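Local coordinates for manganese-binding protein (Chlamydia trachomatis, PDB 6NSI), which binds iron, manganese and nickel ions, with a preference for ferrous iron, and delivers them to the membrane permease of an ABC-type metal importer, at residues R152-I157 and R275-E280; R162-G167 and V225-D230. All blocks are in the same frame, centred on the assembly; numbering follows the deposited sequence.

Contact 1 of 2, residues R152-I157 and R275-E280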
loop_
_atom_site.group_PDB
_atom_site.type_symbol
_atom_site.label_atom_id
_atom_site.label_comp_id
_atom_site.label_asym_id
_atom_site.label_seq_id
_atom_site.Cartn_x
_atom_site.Cartn_y
_atom_site.Cartn_z
ATOM N N ARG A 152 13.914 7.960 -8.727
ATOM C CA ARG A 152 15.255 8.528 -8.741
ATOM C C ARG A 152 15.959 8.324 -7.405
ATOM O O ARG A 152 17.135 7.934 -7.371
ATOM C CB ARG A 152 15.193 10.016 -9.104
ATOM C CG ARG A 152 15.018 10.291 -10.607
ATOM C CD ARG A 152 14.316 11.635 -10.881
ATOM N NE ARG A 152 14.394 12.532 -9.722
ATOM C CZ ARG A 152 13.446 13.400 -9.352
ATOM N NH1 ARG A 152 12.314 13.511 -10.043
ATOM N NH2 ARG A 152 13.631 14.159 -8.271
ATOM N N SER A 153 15.260 8.577 -6.293
ATOM C CA SER A 153 15.868 8.388 -4.976
ATOM C C SER A 153 16.211 6.924 -4.736
ATOM O O SER A 153 17.327 6.590 -4.315
ATOM C CB SER A 153 14.933 8.894 -3.877
ATOM O OG SER A 153 14.660 10.278 -4.021
ATOM N N LEU A 154 15.261 6.036 -5.005
ATOM C CA LEU A 154 15.499 4.625 -4.748
ATOM C C LEU A 154 16.554 4.059 -5.681
ATOM O O LEU A 154 17.203 3.068 -5.336
ATOM C CB LEU A 154 14.177 3.866 -4.843
ATOM C CG LEU A 154 13.209 4.248 -3.696
ATOM C CD1 LEU A 154 11.748 3.847 -3.966
ATOM C CD2 LEU A 154 13.676 3.653 -2.389
ATOM N N SER A 155 16.783 4.705 -6.827
ATOM C CA SER A 155 17.830 4.268 -7.743
ATOM C C SER A 155 19.230 4.511 -7.206
ATOM O O SER A 155 20.185 3.950 -7.752
ATOM C CB SER A 155 17.676 4.974 -9.084
ATOM O OG SER A 155 16.726 4.273 -9.854
ATOM N N THR A 156 19.377 5.328 -6.162
ATOM C CA THR A 156 20.691 5.586 -5.581
ATOM C C THR A 156 21.115 4.502 -4.587
ATOM O O THR A 156 22.283 4.465 -4.179
ATOM C CB THR A 156 20.702 6.968 -4.893
ATOM O OG1 THR A 156 19.893 6.930 -3.713
ATOM C CG2 THR A 156 20.160 8.074 -5.833
ATOM N N ILE A 157 20.195 3.638 -4.175
ATOM C CA ILE A 157 20.539 2.485 -3.349
ATOM C C ILE A 157 21.518 1.614 -4.122
ATOM O O ILE A 157 21.171 1.146 -5.215
ATOM C CB ILE A 157 19.286 1.676 -2.977
ATOM C CG1 ILE A 157 18.339 2.530 -2.145
ATOM C CG2 ILE A 157 19.687 0.338 -2.274
ATOM C CD1 ILE A 157 16.995 1.847 -1.893
ATOM N N ARG A 275 12.020 7.777 1.833
ATOM C CA ARG A 275 13.176 8.324 2.540
ATOM C C ARG A 275 13.806 7.273 3.446
ATOM O O ARG A 275 15.022 7.066 3.420
ATOM C CB ARG A 275 12.759 9.544 3.366
ATOM C CG ARG A 275 12.575 10.819 2.558
ATOM C CD ARG A 275 12.082 12.002 3.425
ATOM N NE ARG A 275 11.110 12.814 2.693
ATOM C CZ ARG A 275 11.435 13.845 1.913
ATOM N NH1 ARG A 275 12.715 14.198 1.779
ATOM N NH2 ARG A 275 10.488 14.530 1.267
ATOM N N THR A 276 12.978 6.610 4.261
ATOM C CA THR A 276 13.461 5.580 5.172
ATOM C C THR A 276 14.181 4.459 4.419
ATOM O O THR A 276 15.318 4.106 4.748
ATOM C CB THR A 276 12.285 5.044 5.993
ATOM O OG1 THR A 276 11.708 6.138 6.721
ATOM C CG2 THR A 276 12.738 3.941 6.999
ATOM N N ILE A 277 13.552 3.912 3.380
ATOM C CA ILE A 277 14.180 2.797 2.673
ATOM C C ILE A 277 15.457 3.254 1.968
ATOM O O ILE A 277 16.490 2.574 2.027
ATOM C CB ILE A 277 13.162 2.164 1.707
ATOM C CG1 ILE A 277 12.057 1.486 2.535
ATOM C CG2 ILE A 277 13.847 1.176 0.704
ATOM C CD1 ILE A 277 10.985 0.855 1.714
ATOM N N THR A 278 15.423 4.420 1.316
ATOM C CA THR A 278 16.609 4.907 0.605
ATOM C C THR A 278 17.779 5.118 1.562
ATOM O O THR A 278 18.899 4.653 1.306
ATOM C CB THR A 278 16.288 6.210 -0.146
ATOM O OG1 THR A 278 15.197 5.992 -1.046
ATOM C CG2 THR A 278 17.494 6.692 -0.970
ATOM N N GLU A 279 17.536 5.797 2.688
ATOM C CA GLU A 279 18.642 6.111 3.592
ATOM C C GLU A 279 19.216 4.855 4.233
ATOM O O GLU A 279 20.443 4.706 4.342
ATOM C CB GLU A 279 18.182 7.089 4.678
ATOM C CG GLU A 279 18.206 8.546 4.251
ATOM C CD GLU A 279 17.641 9.474 5.316
ATOM O OE1 GLU A 279 17.317 8.993 6.431
ATOM O OE2 GLU A 279 17.514 10.684 5.029
ATOM N N GLU A 280 18.351 3.938 4.672
ATOM C CA GLU A 280 18.848 2.784 5.418
ATOM C C GLU A 280 19.566 1.790 4.517
ATOM O O GLU A 280 20.488 1.106 4.982
ATOM C CB GLU A 280 17.704 2.093 6.159
ATOM C CG GLU A 280 17.074 2.962 7.255
ATOM C CD GLU A 280 17.833 2.923 8.574
ATOM O OE1 GLU A 280 17.239 3.300 9.609
ATOM O OE2 GLU A 280 19.026 2.516 8.578
#
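Thr278 lies across the end of Leu154, where the Thr278 hydroxyl oxygen OG1 comes to 3.1 Å from the Leu154 methyl CD2. The short approach is a contact of an oxygen with a methyl group; Thr278 OG1 hydrogen-bonds to the backbone oxygen of Val274, one turn back on helix 266-280, and so presents an oxygen already engaged by its own helix. Its torsion separates the two branches: OG1 sits beside the backbone N (chi1 -57°) and CG2 anti to it. The methyl CG2 is thereby carried to segment 152-157, 3.4 Å from the carbonyl oxygen of Ser153 and 3.7 Å from Thr156 OG1, the Thr156 and Thr278 side chains crossing at about a right angle.

The chain turns beside this methyl, with Leu154 to Ile157 forming a type I turn. Ser153 O accepts from both the backbone N and the hydroxyl of Thr156; the hydroxyl bond, Thr156 OG1 to Ser153 O, is 2.7 Å long and lies in the carbonyl plane. Ile157 then reaches back to helix 266-280, its CD1 lying 4.0 Å from Thr278 CA. The branch CG2 of Ile277 completes the apolar side, meeting Leu154 CD2 at 4.0 Å and Ile157 CD1 at 4.1 Å. Phe174 of helix 172-178 touches both Leu154 and Ile277.

No hydrogen bond joins the two segments. Thr156 OG1 also bonds Thr284 N, and Ser153 OG bonds Trp149 O and Leu286 N. The chemistry is consistent with van der Waals packing, methyls against methyls and against oxygens already bonded.

Contact 2 of 2, residues R162-G167 and V225-D230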
loop_
_atom_site.group_PDB
_atom_site.type_symbol
_atom_site.label_atom_id
_atom_site.label_comp_id
_atom_site.label_asym_id
_atom_site.label_seq_id
_atom_site.Cartn_x
_atom_site.Cartn_y
_atom_site.Cartn_z
ATOM N N ARG A 162 19.897 -3.807 -2.567
ATOM C CA ARG A 162 18.489 -3.714 -2.982
ATOM C C ARG A 162 17.753 -4.997 -2.601
ATOM O O ARG A 162 17.346 -5.807 -3.437
ATOM C CB ARG A 162 18.396 -3.436 -4.476
ATOM C CG ARG A 162 18.699 -1.983 -4.823
ATOM C CD ARG A 162 18.865 -1.790 -6.352
ATOM N NE ARG A 162 19.603 -0.551 -6.639
ATOM C CZ ARG A 162 19.828 -0.074 -7.861
ATOM N NH1 ARG A 162 19.387 -0.735 -8.926
ATOM N NH2 ARG A 162 20.500 1.064 -8.023
ATOM N N TYR A 163 17.595 -5.176 -1.294
ATOM C CA TYR A 163 16.992 -6.378 -0.721
ATOM C C TYR A 163 16.212 -5.881 0.482
ATOM O O TYR A 163 16.819 -5.380 1.443
ATOM C CB TYR A 163 18.056 -7.415 -0.327
ATOM C CG TYR A 163 18.788 -7.965 -1.532
ATOM C CD1 TYR A 163 18.249 -9.007 -2.272
ATOM C CD2 TYR A 163 19.994 -7.407 -1.955
ATOM C CE1 TYR A 163 18.895 -9.503 -3.402
ATOM C CE2 TYR A 163 20.656 -7.889 -3.083
ATOM C CZ TYR A 163 20.100 -8.937 -3.796
ATOM O OH TYR A 163 20.739 -9.419 -4.904
ATOM N N LEU A 164 14.883 -5.962 0.397
ATOM C CA LEU A 164 13.971 -5.283 1.313
ATOM C C LEU A 164 13.309 -6.299 2.243
ATOM O O LEU A 164 12.418 -7.053 1.825
ATOM C CB LEU A 164 12.920 -4.492 0.530
ATOM C CG LEU A 164 11.863 -3.766 1.372
ATOM C CD1 LEU A 164 12.512 -2.769 2.343
ATOM C CD2 LEU A 164 10.878 -3.090 0.439
ATOM N N VAL A 165 13.725 -6.300 3.507
ATOM C CA VAL A 165 13.199 -7.229 4.505
ATOM C C VAL A 165 12.216 -6.462 5.385
ATOM O O VAL A 165 12.608 -5.530 6.094
ATOM C CB VAL A 165 14.326 -7.855 5.349
ATOM C CG1 VAL A 165 13.735 -8.829 6.385
ATOM C CG2 VAL A 165 15.353 -8.572 4.455
ATOM N N THR A 166 10.945 -6.846 5.351
ATOM C CA THR A 166 9.910 -6.147 6.102
ATOM C C THR A 166 9.116 -7.116 6.974
ATOM O O THR A 166 9.351 -8.325 6.975
ATOM C CB THR A 166 8.943 -5.413 5.174
ATOM O OG1 THR A 166 8.196 -6.388 4.426
ATOM C CG2 THR A 166 9.719 -4.487 4.230
ATOM N N GLY A 167 8.163 -6.543 7.725
ATOM C CA GLY A 167 7.375 -7.333 8.656
ATOM C C GLY A 167 6.439 -8.307 7.961
ATOM O O GLY A 167 6.418 -9.500 8.293
ATOM N N VAL A 225 20.051 -4.331 7.437
ATOM C CA VAL A 225 18.962 -3.680 8.142
ATOM C C VAL A 225 17.639 -4.302 7.701
ATOM O O VAL A 225 17.472 -4.717 6.548
ATOM C CB VAL A 225 19.002 -2.148 7.898
ATOM C CG1 VAL A 225 19.102 -1.866 6.417
ATOM C CG2 VAL A 225 17.802 -1.454 8.536
ATOM N N VAL A 226 16.699 -4.381 8.648
ATOM C CA VAL A 226 15.349 -4.866 8.401
ATOM C C VAL A 226 14.376 -3.792 8.879
ATOM O O VAL A 226 14.705 -2.965 9.727
ATOM C CB VAL A 226 15.103 -6.211 9.115
ATOM C CG1 VAL A 226 16.172 -7.230 8.709
ATOM C CG2 VAL A 226 15.135 -6.015 10.631
ATOM N N PHE A 227 13.155 -3.821 8.351
ATOM C CA PHE A 227 12.213 -2.724 8.547
ATOM C C PHE A 227 10.976 -3.182 9.320
ATOM O O PHE A 227 10.161 -3.948 8.798
ATOM C CB PHE A 227 11.798 -2.126 7.204
ATOM C CG PHE A 227 12.937 -1.499 6.440
ATOM C CD1 PHE A 227 13.764 -2.283 5.627
ATOM C CD2 PHE A 227 13.183 -0.130 6.531
ATOM C CE1 PHE A 227 14.811 -1.703 4.898
ATOM C CE2 PHE A 227 14.249 0.466 5.797
ATOM C CZ PHE A 227 15.052 -0.323 4.995
ATOM N N LEU A 228 10.807 -2.643 10.523
ATOM C CA LEU A 228 9.556 -2.756 11.266
ATOM C C LEU A 228 8.463 -1.953 10.586
ATOM O O LEU A 228 8.737 -0.972 9.898
ATOM C CB LEU A 228 9.736 -2.223 12.689
ATOM C CG LEU A 228 10.831 -2.929 13.486
ATOM C CD1 LEU A 228 11.194 -2.103 14.716
ATOM C CD2 LEU A 228 10.318 -4.280 13.898
ATOM N N GLU A 229 7.207 -2.364 10.812
ATOM C CA GLU A 229 6.042 -1.646 10.313
ATOM C C GLU A 229 5.174 -1.195 11.475
ATOM O O GLU A 229 4.978 -1.931 12.448
ATOM C CB GLU A 229 5.185 -2.496 9.356
ATOM C CG GLU A 229 5.952 -3.026 8.151
ATOM C CD GLU A 229 5.296 -4.254 7.540
ATOM O OE1 GLU A 229 4.057 -4.406 7.688
ATOM O OE2 GLU A 229 6.018 -5.060 6.904
ATOM N N ASP A 230 4.615 -0.009 11.304
ATOM C CA ASP A 230 3.692 0.584 12.292
ATOM C C ASP A 230 2.517 -0.373 12.402
ATOM O O ASP A 230 2.132 -0.928 11.397
ATOM C CB ASP A 230 3.151 1.918 11.797
ATOM C CG ASP A 230 2.407 2.701 12.858
ATOM O OD1 ASP A 230 3.035 3.119 13.789
ATOM O OD2 ASP A 230 1.222 2.852 12.729
HETATM O O HOH W 1 16.137 -4.840 4.071
#
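Leu164 and Phe227 cross at about a right angle where two strand ends come together in one lobe of this solute-binding protein, probably of the bacterial solute-binding protein 9 family. Residues 164-167 and 226-229 run 47° apart; strand 164-165 pairs with 194-195 and strand 225-226 with 251-252, both in parallel. In Leu164, chi1 178° sets CG anti to the backbone N, and chi2 59° then turns CD1 obliquely to the ring, 3.5 Å from Phe227 CD1. The carbonyl oxygen of Val165 instead meets that ring at its edge, near the ring plane, while accepting a hydrogen bond from Phe227 N at 2.9 Å.

Val165 and Val226 cross obliquely, CG1 to CG1 at 3.7 Å, and helix 235-242 packs on them through Leu237 and Val241, respectively. Ile277 of helix 266-280 touches both Leu164 and Phe227.

Glu229 reaches with an extended chain to Gly167 N, 2.7 Å from its OE2, which also lies 3.4 Å from Thr166 CB. OE1 is hydrogen-bonded to His168 ND1 and to Ser259 OG, which is consistent with Glu229 being a second-shell residue that helps to orient the iron ligand His168 and probably polarises its imidazole. Toward Tyr163 and Val225 a water bridges the segments, donating to Tyr163 O and Val225 O and accepting from Val165 N at 2.9 Å.

How the contacts relate
The two contacts adjoin on one side of the chain's centre, sharing helix 266-280, and illustrate how neighbouring packing sites can be continuous. Their centres lie 13 Å apart, and they meet directly: Arg162 NE is 2.7 Å from Ile157 O, a probable hydrogen bond, and Glu280 CB packs 3.8 Å from Phe227 CZ. Ile277, on that helix, is a residue of contact 1 that also packs on contact 2. They lie at different distances from the iron. The side chain of Glu229 in contact 2 is about 6 Å from the Fe(III) ion, whereas the side chain of Ile277 in contact 1 is about 14 Å from it, in structural packing.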